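Local coordinates for interphotoreceptor retinoid-binding protein (Xenopus laevis, PDB 1J7X), which probably binds retinoids and carries them through the extracellular matrix between the photoreceptors and the pigment epithelium of the retina, at residues Tyr110-Gln115 / Ile144-Tyr149; Lys203-Leu208 / Leu227-Ile232; Thr231-Ile236 / Pro278-Leu283. All coordinates share one frame; numbering follows the deposited sequence.

Contact 1: residues Tyr110-Gln115 / Ile144-Tyr149; sequences YLRFDQ and IIDLRY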
# COMPACT_ATOMS: atom_id res chain seq x y z
N TYR A 110 21.55 -5.41 -3.58
CA TYR A 110 20.89 -4.63 -2.56
C TYR A 110 20.37 -3.33 -3.20
O TYR A 110 21.17 -2.60 -3.90
CB TYR A 110 21.86 -4.23 -1.44
CG TYR A 110 21.22 -3.30 -0.40
CD1 TYR A 110 20.37 -3.83 0.61
CD2 TYR A 110 21.41 -1.94 -0.45
CE1 TYR A 110 19.80 -2.97 1.57
CE2 TYR A 110 20.78 -1.14 0.45
CZ TYR A 110 19.99 -1.63 1.48
OH TYR A 110 19.46 -0.79 2.40
N LEU A 111 19.06 -3.12 -3.15
CA LEU A 111 18.39 -1.93 -3.74
C LEU A 111 17.60 -1.25 -2.68
O LEU A 111 16.71 -1.85 -2.05
CB LEU A 111 17.44 -2.34 -4.86
CG LEU A 111 16.51 -1.31 -5.39
CD1 LEU A 111 17.23 -0.08 -5.87
CD2 LEU A 111 15.74 -1.90 -6.46
N ARG A 112 17.94 -0.01 -2.36
CA ARG A 112 17.18 0.80 -1.47
C ARG A 112 16.70 2.05 -2.12
O ARG A 112 17.48 2.70 -2.85
CB ARG A 112 17.96 1.18 -0.19
CG ARG A 112 17.27 2.18 0.70
CD ARG A 112 18.04 2.49 1.93
NE ARG A 112 17.47 3.64 2.61
CZ ARG A 112 18.00 4.19 3.66
NH1 ARG A 112 19.18 3.70 4.14
NH2 ARG A 112 17.43 5.26 4.22
N PHE A 113 15.41 2.44 -1.84
CA PHE A 113 14.87 3.71 -2.23
C PHE A 113 13.75 4.00 -1.21
O PHE A 113 13.17 3.05 -0.71
CB PHE A 113 14.44 3.84 -3.68
CG PHE A 113 13.39 2.85 -4.11
CD1 PHE A 113 13.71 1.52 -4.29
CD2 PHE A 113 12.09 3.26 -4.27
CE1 PHE A 113 12.78 0.66 -4.67
CE2 PHE A 113 11.18 2.36 -4.71
CZ PHE A 113 11.50 1.10 -4.88
N ASP A 114 13.52 5.26 -0.88
CA ASP A 114 12.69 5.62 0.23
C ASP A 114 11.36 6.40 -0.08
O ASP A 114 10.73 6.95 0.85
CB ASP A 114 13.47 6.44 1.19
CG ASP A 114 14.66 5.75 1.76
OD1 ASP A 114 14.85 4.55 1.62
OD2 ASP A 114 15.52 6.45 2.36
N GLN A 115 11.03 6.47 -1.37
CA GLN A 115 9.79 7.06 -1.78
C GLN A 115 9.36 6.41 -3.10
O GLN A 115 10.17 5.80 -3.71
CB GLN A 115 9.98 8.56 -1.92
CG GLN A 115 10.88 8.99 -2.96
CD GLN A 115 10.89 10.48 -3.11
OE1 GLN A 115 11.62 11.19 -2.33
NE2 GLN A 115 10.24 10.97 -4.17
N ILE A 144 17.70 -8.04 -2.76
CA ILE A 144 17.08 -7.56 -1.53
C ILE A 144 16.59 -6.19 -1.80
O ILE A 144 17.41 -5.32 -2.05
CB ILE A 144 18.05 -7.53 -0.33
CG1 ILE A 144 18.38 -8.98 0.09
CG2 ILE A 144 17.44 -6.86 0.82
CD1 ILE A 144 18.82 -9.88 -1.00
N ILE A 145 15.30 -5.91 -1.70
CA ILE A 145 14.76 -4.58 -1.91
C ILE A 145 14.40 -4.07 -0.52
O ILE A 145 13.53 -4.65 0.18
CB ILE A 145 13.51 -4.66 -2.84
CG1 ILE A 145 13.80 -5.37 -4.15
CG2 ILE A 145 12.91 -3.22 -3.01
CD1 ILE A 145 12.56 -5.41 -5.05
N ASP A 146 15.12 -3.04 -0.08
CA ASP A 146 14.98 -2.48 1.22
C ASP A 146 13.93 -1.32 1.28
O ASP A 146 14.17 -0.25 0.77
CB ASP A 146 16.30 -1.96 1.71
CG ASP A 146 16.30 -1.65 3.17
OD1 ASP A 146 15.21 -1.62 3.81
OD2 ASP A 146 17.41 -1.47 3.72
N LEU A 147 12.71 -1.56 1.82
CA LEU A 147 11.71 -0.55 1.93
C LEU A 147 11.45 -0.12 3.33
O LEU A 147 10.41 0.52 3.67
CB LEU A 147 10.38 -1.11 1.33
CG LEU A 147 10.47 -1.49 -0.10
CD1 LEU A 147 8.99 -2.17 -0.64
CD2 LEU A 147 10.95 -0.38 -0.98
N ARG A 148 12.36 -0.50 4.21
CA ARG A 148 12.23 -0.12 5.61
C ARG A 148 12.11 1.35 5.85
O ARG A 148 11.56 1.74 6.88
CB ARG A 148 13.39 -0.66 6.50
CG ARG A 148 13.37 -2.19 6.60
CD ARG A 148 14.63 -2.73 7.31
NE ARG A 148 15.82 -2.44 6.56
CZ ARG A 148 17.06 -2.72 6.98
NH1 ARG A 148 17.21 -3.40 8.12
NH2 ARG A 148 18.10 -2.43 6.22
N TYR A 149 12.67 2.19 4.97
CA TYR A 149 12.61 3.62 5.13
C TYR A 149 11.73 4.30 4.12
O TYR A 149 11.79 5.50 3.94
CB TYR A 149 14.11 4.14 5.00
CG TYR A 149 15.07 3.27 5.79
CD1 TYR A 149 15.15 3.39 7.12
CD2 TYR A 149 15.76 2.20 5.18
CE1 TYR A 149 15.98 2.56 7.88
CE2 TYR A 149 16.58 1.37 5.91
CZ TYR A 149 16.72 1.58 7.27
OH TYR A 149 17.46 0.68 8.04
O HOH W 1 13.72 2.14 2.28

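Contact 2: residues Lys203-Leu208 / Leu227-Ile232; sequences KGVYVL and LSRATI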
# COMPACT_ATOMS: atom_id res chain seq x y z
N LYS A 203 14.99 -15.15 -10.34
CA LYS A 203 15.88 -14.91 -9.26
C LYS A 203 15.15 -14.55 -7.93
O LYS A 203 14.11 -13.97 -7.92
CB LYS A 203 16.78 -13.73 -9.61
CG LYS A 203 17.79 -14.06 -10.77
CD LYS A 203 18.54 -12.82 -11.28
CE LYS A 203 19.58 -13.20 -12.46
NZ LYS A 203 20.31 -12.06 -12.89
N GLY A 204 15.76 -14.91 -6.87
CA GLY A 204 15.19 -14.65 -5.56
C GLY A 204 15.09 -13.17 -5.24
O GLY A 204 15.98 -12.39 -5.49
N VAL A 205 13.96 -12.78 -4.68
CA VAL A 205 13.70 -11.44 -4.31
C VAL A 205 13.17 -11.39 -2.85
O VAL A 205 12.25 -12.15 -2.48
CB VAL A 205 12.70 -10.74 -5.23
CG1 VAL A 205 12.53 -9.27 -4.77
CG2 VAL A 205 13.17 -10.77 -6.70
N TYR A 206 13.80 -10.58 -2.07
CA TYR A 206 13.50 -10.37 -0.66
C TYR A 206 13.23 -8.91 -0.33
O TYR A 206 14.07 -8.06 -0.61
CB TYR A 206 14.64 -10.90 0.15
CG TYR A 206 14.91 -12.35 -0.16
CD1 TYR A 206 15.71 -12.70 -1.24
CD2 TYR A 206 14.28 -13.39 0.55
CE1 TYR A 206 15.93 -14.04 -1.62
CE2 TYR A 206 14.52 -14.67 0.26
CZ TYR A 206 15.32 -15.02 -0.87
OH TYR A 206 15.45 -16.37 -1.18
N VAL A 207 12.00 -8.58 0.15
CA VAL A 207 11.60 -7.21 0.44
C VAL A 207 11.59 -6.95 1.90
O VAL A 207 10.97 -7.71 2.65
CB VAL A 207 10.22 -6.93 -0.12
CG1 VAL A 207 9.85 -5.53 0.12
CG2 VAL A 207 10.21 -7.23 -1.61
N LEU A 208 12.34 -5.98 2.35
CA LEU A 208 12.48 -5.62 3.75
C LEU A 208 11.46 -4.57 4.09
O LEU A 208 11.36 -3.52 3.43
CB LEU A 208 13.89 -5.11 4.08
CG LEU A 208 15.07 -5.96 3.61
CD1 LEU A 208 16.33 -5.38 4.24
CD2 LEU A 208 14.94 -7.39 3.89
N LEU A 227 1.67 -12.15 -5.29
CA LEU A 227 2.08 -12.80 -6.52
C LEU A 227 3.09 -13.92 -6.31
O LEU A 227 3.49 -14.66 -7.25
CB LEU A 227 2.68 -11.77 -7.49
CG LEU A 227 1.80 -10.71 -8.12
CD1 LEU A 227 2.64 -9.56 -8.68
CD2 LEU A 227 0.95 -11.41 -9.25
N SER A 228 3.40 -14.16 -5.07
CA SER A 228 4.40 -15.14 -4.71
C SER A 228 5.72 -14.84 -5.42
O SER A 228 6.49 -15.72 -5.72
CB SER A 228 3.86 -16.59 -5.02
OG SER A 228 2.64 -16.77 -4.29
N ARG A 229 6.04 -13.56 -5.61
CA ARG A 229 7.27 -13.23 -6.29
C ARG A 229 8.39 -13.08 -5.31
O ARG A 229 9.56 -13.35 -5.61
CB ARG A 229 7.03 -11.97 -7.15
CG ARG A 229 8.34 -11.44 -7.84
CD ARG A 229 8.80 -12.54 -8.93
NE ARG A 229 9.80 -13.33 -8.30
CZ ARG A 229 11.10 -13.22 -8.50
NH1 ARG A 229 11.61 -12.46 -9.48
NH2 ARG A 229 11.88 -13.91 -7.75
N ALA A 230 8.13 -12.43 -4.14
CA ALA A 230 9.15 -12.30 -3.17
C ALA A 230 8.73 -12.71 -1.75
O ALA A 230 7.56 -12.77 -1.44
CB ALA A 230 9.55 -10.84 -3.17
N THR A 231 9.72 -12.87 -0.93
CA THR A 231 9.55 -13.11 0.49
C THR A 231 9.64 -11.74 1.19
O THR A 231 10.57 -10.97 0.94
CB THR A 231 10.63 -14.04 0.99
OG1 THR A 231 10.61 -15.30 0.29
CG2 THR A 231 10.46 -14.32 2.47
N ILE A 232 8.63 -11.42 2.03
CA ILE A 232 8.62 -10.19 2.75
C ILE A 232 9.22 -10.43 4.14
O ILE A 232 8.81 -11.33 4.89
CB ILE A 232 7.17 -9.70 2.93
CG1 ILE A 232 6.41 -9.73 1.59
CG2 ILE A 232 7.09 -8.33 3.45
CD1 ILE A 232 7.23 -8.94 0.47
O HOH W 2 11.76 -14.81 -4.82
O HOH W 3 11.48 -15.55 -2.18

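Contact 3: residues Thr231-Ile236 / Pro278-Leu283; sequences TIIGEI and PDAIVL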
# COMPACT_ATOMS: atom_id res chain seq x y z
N THR A 231 9.72 -12.87 -0.93
CA THR A 231 9.55 -13.11 0.49
C THR A 231 9.64 -11.74 1.19
O THR A 231 10.57 -10.97 0.94
CB THR A 231 10.63 -14.04 0.99
OG1 THR A 231 10.61 -15.30 0.29
CG2 THR A 231 10.46 -14.32 2.47
N ILE A 232 8.63 -11.42 2.03
CA ILE A 232 8.62 -10.19 2.75
C ILE A 232 9.22 -10.43 4.14
O ILE A 232 8.81 -11.33 4.89
CB ILE A 232 7.17 -9.70 2.93
CG1 ILE A 232 6.41 -9.73 1.59
CG2 ILE A 232 7.09 -8.33 3.45
CD1 ILE A 232 7.23 -8.94 0.47
N ILE A 233 10.13 -9.56 4.55
CA ILE A 233 10.87 -9.71 5.83
C ILE A 233 10.90 -8.42 6.60
O ILE A 233 11.26 -7.35 6.07
CB ILE A 233 12.31 -10.19 5.54
CG1 ILE A 233 12.25 -11.41 4.68
CG2 ILE A 233 13.12 -10.36 6.87
CD1 ILE A 233 13.66 -11.78 4.16
N GLY A 234 10.50 -8.50 7.90
CA GLY A 234 10.61 -7.32 8.73
C GLY A 234 9.39 -7.15 9.60
O GLY A 234 8.92 -8.13 10.13
N GLU A 235 9.00 -5.90 9.80
CA GLU A 235 7.88 -5.57 10.67
C GLU A 235 6.56 -5.46 9.87
O GLU A 235 6.53 -5.14 8.70
CB GLU A 235 8.13 -4.31 11.40
CG GLU A 235 9.43 -4.33 12.23
CD GLU A 235 9.80 -2.99 12.75
OE1 GLU A 235 9.37 -1.92 12.22
OE2 GLU A 235 10.69 -2.94 13.67
N ILE A 236 5.45 -5.53 10.59
CA ILE A 236 4.16 -5.27 9.98
C ILE A 236 4.18 -3.76 9.64
O ILE A 236 4.69 -2.92 10.42
CB ILE A 236 3.01 -5.54 11.01
CG1 ILE A 236 2.96 -6.99 11.27
CG2 ILE A 236 1.74 -5.05 10.51
CD1 ILE A 236 2.21 -7.36 12.59
N PRO A 278 4.57 -9.50 7.13
CA PRO A 278 5.72 -10.22 6.51
C PRO A 278 5.62 -11.73 6.64
O PRO A 278 4.99 -12.24 7.59
CB PRO A 278 6.90 -9.73 7.33
CG PRO A 278 6.47 -8.30 7.71
CD PRO A 278 5.02 -8.49 8.10
N ASP A 279 6.28 -12.42 5.73
CA ASP A 279 6.42 -13.86 5.77
C ASP A 279 7.37 -14.15 6.97
O ASP A 279 7.11 -15.06 7.81
CB ASP A 279 7.04 -14.36 4.49
CG ASP A 279 6.18 -14.11 3.36
OD1 ASP A 279 5.08 -14.74 3.32
OD2 ASP A 279 6.38 -13.22 2.49
N ALA A 280 8.44 -13.38 7.11
CA ALA A 280 9.40 -13.56 8.22
C ALA A 280 9.39 -12.31 9.08
O ALA A 280 9.99 -11.28 8.74
CB ALA A 280 10.81 -13.88 7.69
N ILE A 281 8.66 -12.35 10.18
CA ILE A 281 8.51 -11.28 11.07
C ILE A 281 9.70 -11.15 11.97
O ILE A 281 9.99 -12.12 12.70
CB ILE A 281 7.21 -11.39 11.89
CG1 ILE A 281 5.98 -11.26 10.98
CG2 ILE A 281 7.16 -10.33 12.88
CD1 ILE A 281 4.63 -11.45 11.65
N VAL A 282 10.39 -10.03 11.90
CA VAL A 282 11.53 -9.67 12.74
C VAL A 282 11.52 -8.20 12.92
O VAL A 282 10.86 -7.42 12.22
CB VAL A 282 12.88 -10.14 12.16
CG1 VAL A 282 12.87 -11.58 11.92
CG2 VAL A 282 13.14 -9.52 10.83
N LEU A 283 12.26 -7.70 13.93
CA LEU A 283 12.33 -6.25 14.11
C LEU A 283 13.14 -5.70 12.86
O LEU A 283 13.97 -6.41 12.26
CB LEU A 283 13.10 -5.90 15.41
CG LEU A 283 12.20 -5.70 16.67
CD1 LEU A 283 11.40 -6.85 16.82
CD2 LEU A 283 13.08 -5.56 17.95

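Contact 1: residues Tyr110-Gln115 / Ile144-Tyr149
Two neighbouring parallel strands are joined by straight backbone bonds: Leu111 N donates to Ile144 O at 3.0 Å, and Leu111 O accepts from Asp146 N at 2.8 Å. Farther along, polar side chains hold the two chains. Arg112 leaves the strand with CG anti to the backbone N (chi1 172°) and stays extended to NE. Its CB lies 4.0 Å from Asp146 CB, CG passes along Asp146 O, and CD arrives beside Tyr149 CD2. At the tip, Arg112 NE binds Asp114 OD1 at 2.9 Å and NH2 binds Asp114 OD2, a two-nitrogen salt bridge on the syn lone pairs that fixes the guanidinium's rotation. Arg112 CZ then meets Tyr149 CD2 at 3.4 Å, this ring atom lying over the centre of the guanidinium, the two planes 30° apart. A long, flat-ended arginine suits this place, since it serves a carboxylate at its edge and a ring on its face.

Buried Asp146 is gripped still more firmly. Tyr110, its CG also anti to the backbone N, brings OH to the anti lone pair of Asp146 OD2 at 2.5 Å. Arg148 adds NE to OD1 and NH2 to OD2, both from above the carboxylate plane. Arg148 N also donates to OD1, closing an Asx turn. The arginine's positive charge and the four donor bonds would probably keep this aspartate ionised. A water joins Asp114 OD1, Asp146 O and Tyr149 N. Such adjacent parallel strands, here linked through helix 119-137, are the beta-alpha-beta crossover of the spiral crotonase-like fold.

Contact 2: residues Lys203-Leu208 / Leu227-Ile232
A beta-alpha-beta unit made of strand 204-209, helix 216-226 and strand 231-234 closes here, its two strands lying side by side and parallel. After the helix, Ser228 takes a positive phi in a Schellman motif and turns the chain back toward the sheet. Thr231 pairs with Tyr206, and its backbone bonds to the valines that flank that tyrosine in sequence: Thr231 N donates to Val205 O at 3.1 Å, and Thr231 O accepts from Val207 N at 2.9 Å, nearly along the C=O axis.

On one face, Tyr206 and Thr231 run alongside each other, Tyr206 ring atom CD2 3.7 Å from Thr231 CB. The aromatic ring is long enough to continue to Ile294 and Ile295 of helix 287-296. Thr231 OG1 is anti to the carbonyl carbon and lies 2.6 Å from a water that also reaches Val205 O weakly.

On the other face Val207 and Ile232 pack together, pointing the same way, and a bend at chi2 (-53°) brings Ile232 CD1 to 3.7 Å from Val207 CB. Ala230 CB sits in a tight spot, 3.1 Å from Val205 O, and also touches Val205 CG1 and Val207 CG2, so a small residue suits the place. The beta-branched valines and isoleucine suit theirs by packing closely beside the backbone.

Arg229 bends at chi2 and chi3 so that Val205 CG2 lies over one face of its guanidinium, 3.7 Å from Arg229 CZ. A water accepts from Val205 N and from Arg229 NH2 and donates to Arg229 O, so it links the backbones of Val205 and Arg229. Parallel strands joined through a helix, with aliphatic side chains packed toward that helix, are the classic beta-alpha-beta unit, here used as part of the beta-beta-alpha spiral expected of the ClpP/crotonase clan.

Contact 3: residues Thr231-Ile236 / Pro278-Leu283
Hydrogen bonding begins with a side chain. Asp279, CG anti to the carbonyl carbon, presents the anti lone pair of OD2 to Ile232 N at 2.9 Å, almost straight (176°). Ile232 O takes Ala280 N at 3.0 Å and, weakly, Asp279 N. Next, Gly234 N donates to Ala280 O at 2.9 Å, and Gly234 O receives Val282 N from above its carbonyl plane. These bonds, of a parallel pairing, attach strand 280-281, the outermost on this side of the mixed sheet within the chain. Glycine fits because at phi 138° a side chain would jam against the preceding carbonyl. Gly234 O and Val282 O, both acceptors, come within 2.9 Å, an approach expected to be repulsive.

The compact Pro278 ring presses on a carbonyl oxygen, Pro278 CG 3.3 Å from Glu235 O. Apolar packing brings Pro278 CD near Ile236 CG1, while Ile232 CG2 crosses Pro278 CB. Ile233 CG2 meets Val282 CG2 side by side at 4.0 Å.

Glu235 runs its CG past Val282 O, OE1 accepting from His211 N and OE2 from Ala284 N; an alanine here would remove both acceptors and is likely to loosen the hold on the chain around Leu283.

All three contacts belong to one mixed sheet, whose strands run 100-104, 108-112, 142-146, 204-209, 231-234 and 280-281. They step across it in chain order. Contacts 1 and 2, with centres about 13 Å apart, meet directly because strands 142-146 and 204-209 are neighbours, with probable hydrogen bonds from Ile145 N to Tyr206 O and from Leu208 N to Ile145 O. Contacts 2 and 3, about 11 Å between centres, share Thr231 and Ile232 on strand 231-234. Contacts 1 and 3 do not touch. Helix 287-296 packs on side chains from each contact. Strand order thus follows sequence order, as expected of a spiral built from successive turns.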